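PDB 2C4E: sugar kinase MJ0406 from Methanococcus jannaschii, which phosphorylates a wide range of nucleosides, chiefly inosine, guanosine and cytidine, to their monophosphates, using ATP as the preferred phosphate donor. Local coordinates for residues Ala274-Glu279 / Asn286-Asp291. Sequence-based numbering, arbitrary orientation.
Sequences ASFVVE and NLPTWD
Val-277 O, in the last part of helix 263-277, and Asn-286 N are joined through one water: it lies 2.8 Å from Val-277 O, to which it can donate, and accepts from Asn-286 N at 3.1 Å. The returning chain is thus tied to this part of the helix without direct backbone pairing, although Val-277 and Asn-286 have their CA atoms only 5.0 Å apart. Apolar side chains carry much of the rest. Phe-276 has CG anti to its carbonyl carbon (chi1 -80°), which turns one ring face to Pro-288. There Pro-288 CB makes a CH-pi contact 3.8 Å from the centroid of the Phe-276 ring, displaced toward the rim; a proline suits the place because its rigid ring holds CB and CG, with few ways to turn aside, against the aromatic face. Arg-296, from the following helix, adds a cation-pi contact to the same ring and a salt bridge to Glu-279 OE2. Replacing Phe-276 by an alanine would probably leave Pro-288 CB without its aromatic face and Arg-296 without its cation-pi partner. Deeper in, Val-277 CG2 and Leu-287 CD2 press together at 3.3 Å, tighter than usual for two methyl groups; these branched, compact residues fill the buried side, where Leu-287 also packs on helix 44-54, which carries the substrate-binding Asn-47. Beyond Pro-288, Thr-289 stands at the N-cap of helix 290-299. The chemistry implies a joint with a strong hydrophobic part between two consecutive helices of the ribokinase fold, with water bridging the polar backbone beside the first helix.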
loop_
_atom_site.group_PDB
_atom_site.type_symbol
_atom_site.label_atom_id
_atom_site.label_comp_id
_atom_site.label_asym_id
_atom_site.label_seq_id
_atom_site.Cartn_x
_atom_site.Cartn_y
_atom_site.Cartn_z
ATOM N N ALA A 274 3.580 12.117 25.553
ATOM C CA ALA A 274 4.115 12.219 24.201
ATOM C C ALA A 274 5.585 11.867 24.132
ATOM O O ALA A 274 6.054 11.361 23.110
ATOM C CB ALA A 274 3.903 13.627 23.649
ATOM N N SER A 275 6.311 12.128 25.219
ATOM C CA SER A 275 7.743 11.850 25.272
ATOM C C SER A 275 8.047 10.350 25.257
ATOM O O SER A 275 9.140 9.955 24.862
ATOM C CB SER A 275 8.384 12.517 26.497
ATOM O OG SER A 275 8.111 11.809 27.697
ATOM N N PHE A 276 7.094 9.520 25.692
ATOM C CA PHE A 276 7.259 8.063 25.634
ATOM C C PHE A 276 6.976 7.492 24.250
ATOM O O PHE A 276 7.677 6.594 23.777
ATOM C CB PHE A 276 6.334 7.362 26.627
ATOM C CG PHE A 276 6.839 7.356 28.023
ATOM C CD1 PHE A 276 6.372 8.284 28.947
ATOM C CD2 PHE A 276 7.770 6.420 28.432
ATOM C CE1 PHE A 276 6.848 8.278 30.243
ATOM C CE2 PHE A 276 8.241 6.414 29.726
ATOM C CZ PHE A 276 7.774 7.345 30.634
ATOM N N VAL A 277 5.916 7.984 23.619
ATOM C CA VAL A 277 5.430 7.366 22.386
ATOM C C VAL A 277 6.422 7.552 21.248
ATOM O O VAL A 277 6.612 6.654 20.430
ATOM C CB VAL A 277 4.023 7.893 22.009
ATOM C CG1 VAL A 277 3.537 7.267 20.712
ATOM C CG2 VAL A 277 3.076 7.563 23.109
ATOM N N VAL A 278 7.082 8.702 21.216
ATOM C CA VAL A 278 8.099 8.967 20.197
ATOM C C VAL A 278 9.343 8.072 20.271
ATOM O O VAL A 278 10.177 8.116 19.369
ATOM C CB VAL A 278 8.559 10.450 20.200
ATOM C CG1 VAL A 278 7.411 11.361 19.849
ATOM C CG2 VAL A 278 9.167 10.849 21.546
ATOM N N GLU A 279 9.471 7.262 21.320
ATOM C CA GLU A 279 10.655 6.416 21.501
ATOM C C GLU A 279 10.612 5.097 20.724
ATOM O O GLU A 279 11.601 4.358 20.712
ATOM C CB GLU A 279 10.883 6.115 22.985
ATOM C CG GLU A 279 11.045 7.359 23.838
ATOM C CD GLU A 279 11.339 7.056 25.294
ATOM O OE1 GLU A 279 11.288 5.874 25.704
ATOM O OE2 GLU A 279 11.640 8.014 26.029
ATOM N N ASN A 286 4.654 2.186 22.423
ATOM C CA ASN A 286 5.311 2.572 23.677
ATOM C C ASN A 286 4.457 3.516 24.509
ATOM O O ASN A 286 4.974 4.449 25.127
ATOM C CB ASN A 286 6.690 3.205 23.400
ATOM C CG ASN A 286 7.635 3.123 24.600
ATOM O OD1 ASN A 286 8.286 4.114 24.971
ATOM N ND2 ASN A 286 7.722 1.945 25.205
ATOM N N LEU A 287 3.152 3.253 24.542
ATOM C CA LEU A 287 2.246 4.057 25.354
ATOM C C LEU A 287 2.504 3.761 26.828
ATOM O O LEU A 287 2.557 2.595 27.235
ATOM C CB LEU A 287 0.783 3.796 24.977
ATOM C CG LEU A 287 0.344 4.442 23.662
ATOM C CD1 LEU A 287 -0.988 3.874 23.214
ATOM C CD2 LEU A 287 0.251 5.953 23.755
ATOM N N PRO A 288 2.722 4.804 27.629
ATOM C CA PRO A 288 3.085 4.611 29.033
ATOM C C PRO A 288 1.896 4.448 29.988
ATOM O O PRO A 288 0.762 4.826 29.676
ATOM C CB PRO A 288 3.827 5.903 29.354
ATOM C CG PRO A 288 3.086 6.929 28.553
ATOM C CD PRO A 288 2.685 6.236 27.266
ATOM N N THR A 289 2.190 3.908 31.166
ATOM C CA THR A 289 1.251 3.897 32.275
ATOM C C THR A 289 1.270 5.238 32.986
ATOM O O THR A 289 2.194 6.029 32.818
ATOM C CB THR A 289 1.620 2.834 33.303
ATOM O OG1 THR A 289 2.930 3.100 33.836
ATOM C CG2 THR A 289 1.715 1.450 32.674
ATOM N N TRP A 290 0.262 5.448 33.822
ATOM C CA TRP A 290 0.124 6.668 34.596
ATOM C C TRP A 290 1.331 6.897 35.509
ATOM O O TRP A 290 1.925 7.971 35.516
ATOM C CB TRP A 290 -1.152 6.620 35.439
ATOM C CG TRP A 290 -1.305 7.865 36.222
ATOM C CD1 TRP A 290 -1.015 8.047 37.543
ATOM C CD2 TRP A 290 -1.724 9.133 35.723
ATOM N NE1 TRP A 290 -1.255 9.351 37.901
ATOM C CE2 TRP A 290 -1.691 10.041 36.799
ATOM C CE3 TRP A 290 -2.165 9.592 34.476
ATOM C CZ2 TRP A 290 -2.052 11.378 36.662
ATOM C CZ3 TRP A 290 -2.522 10.923 34.340
ATOM C CH2 TRP A 290 -2.472 11.797 35.423
ATOM N N ASP A 291 1.693 5.885 36.280
ATOM C CA ASP A 291 2.803 6.052 37.215
ATOM C C ASP A 291 4.106 6.341 36.478
ATOM O O ASP A 291 4.916 7.120 36.963
ATOM C CB ASP A 291 2.950 4.845 38.143
ATOM C CG ASP A 291 1.836 4.757 39.175
ATOM O OD1 ASP A 291 1.037 5.723 39.330
ATOM O OD2 ASP A 291 1.686 3.743 39.881
HETATM O O HOH W 1 5.389 4.196 20.229
#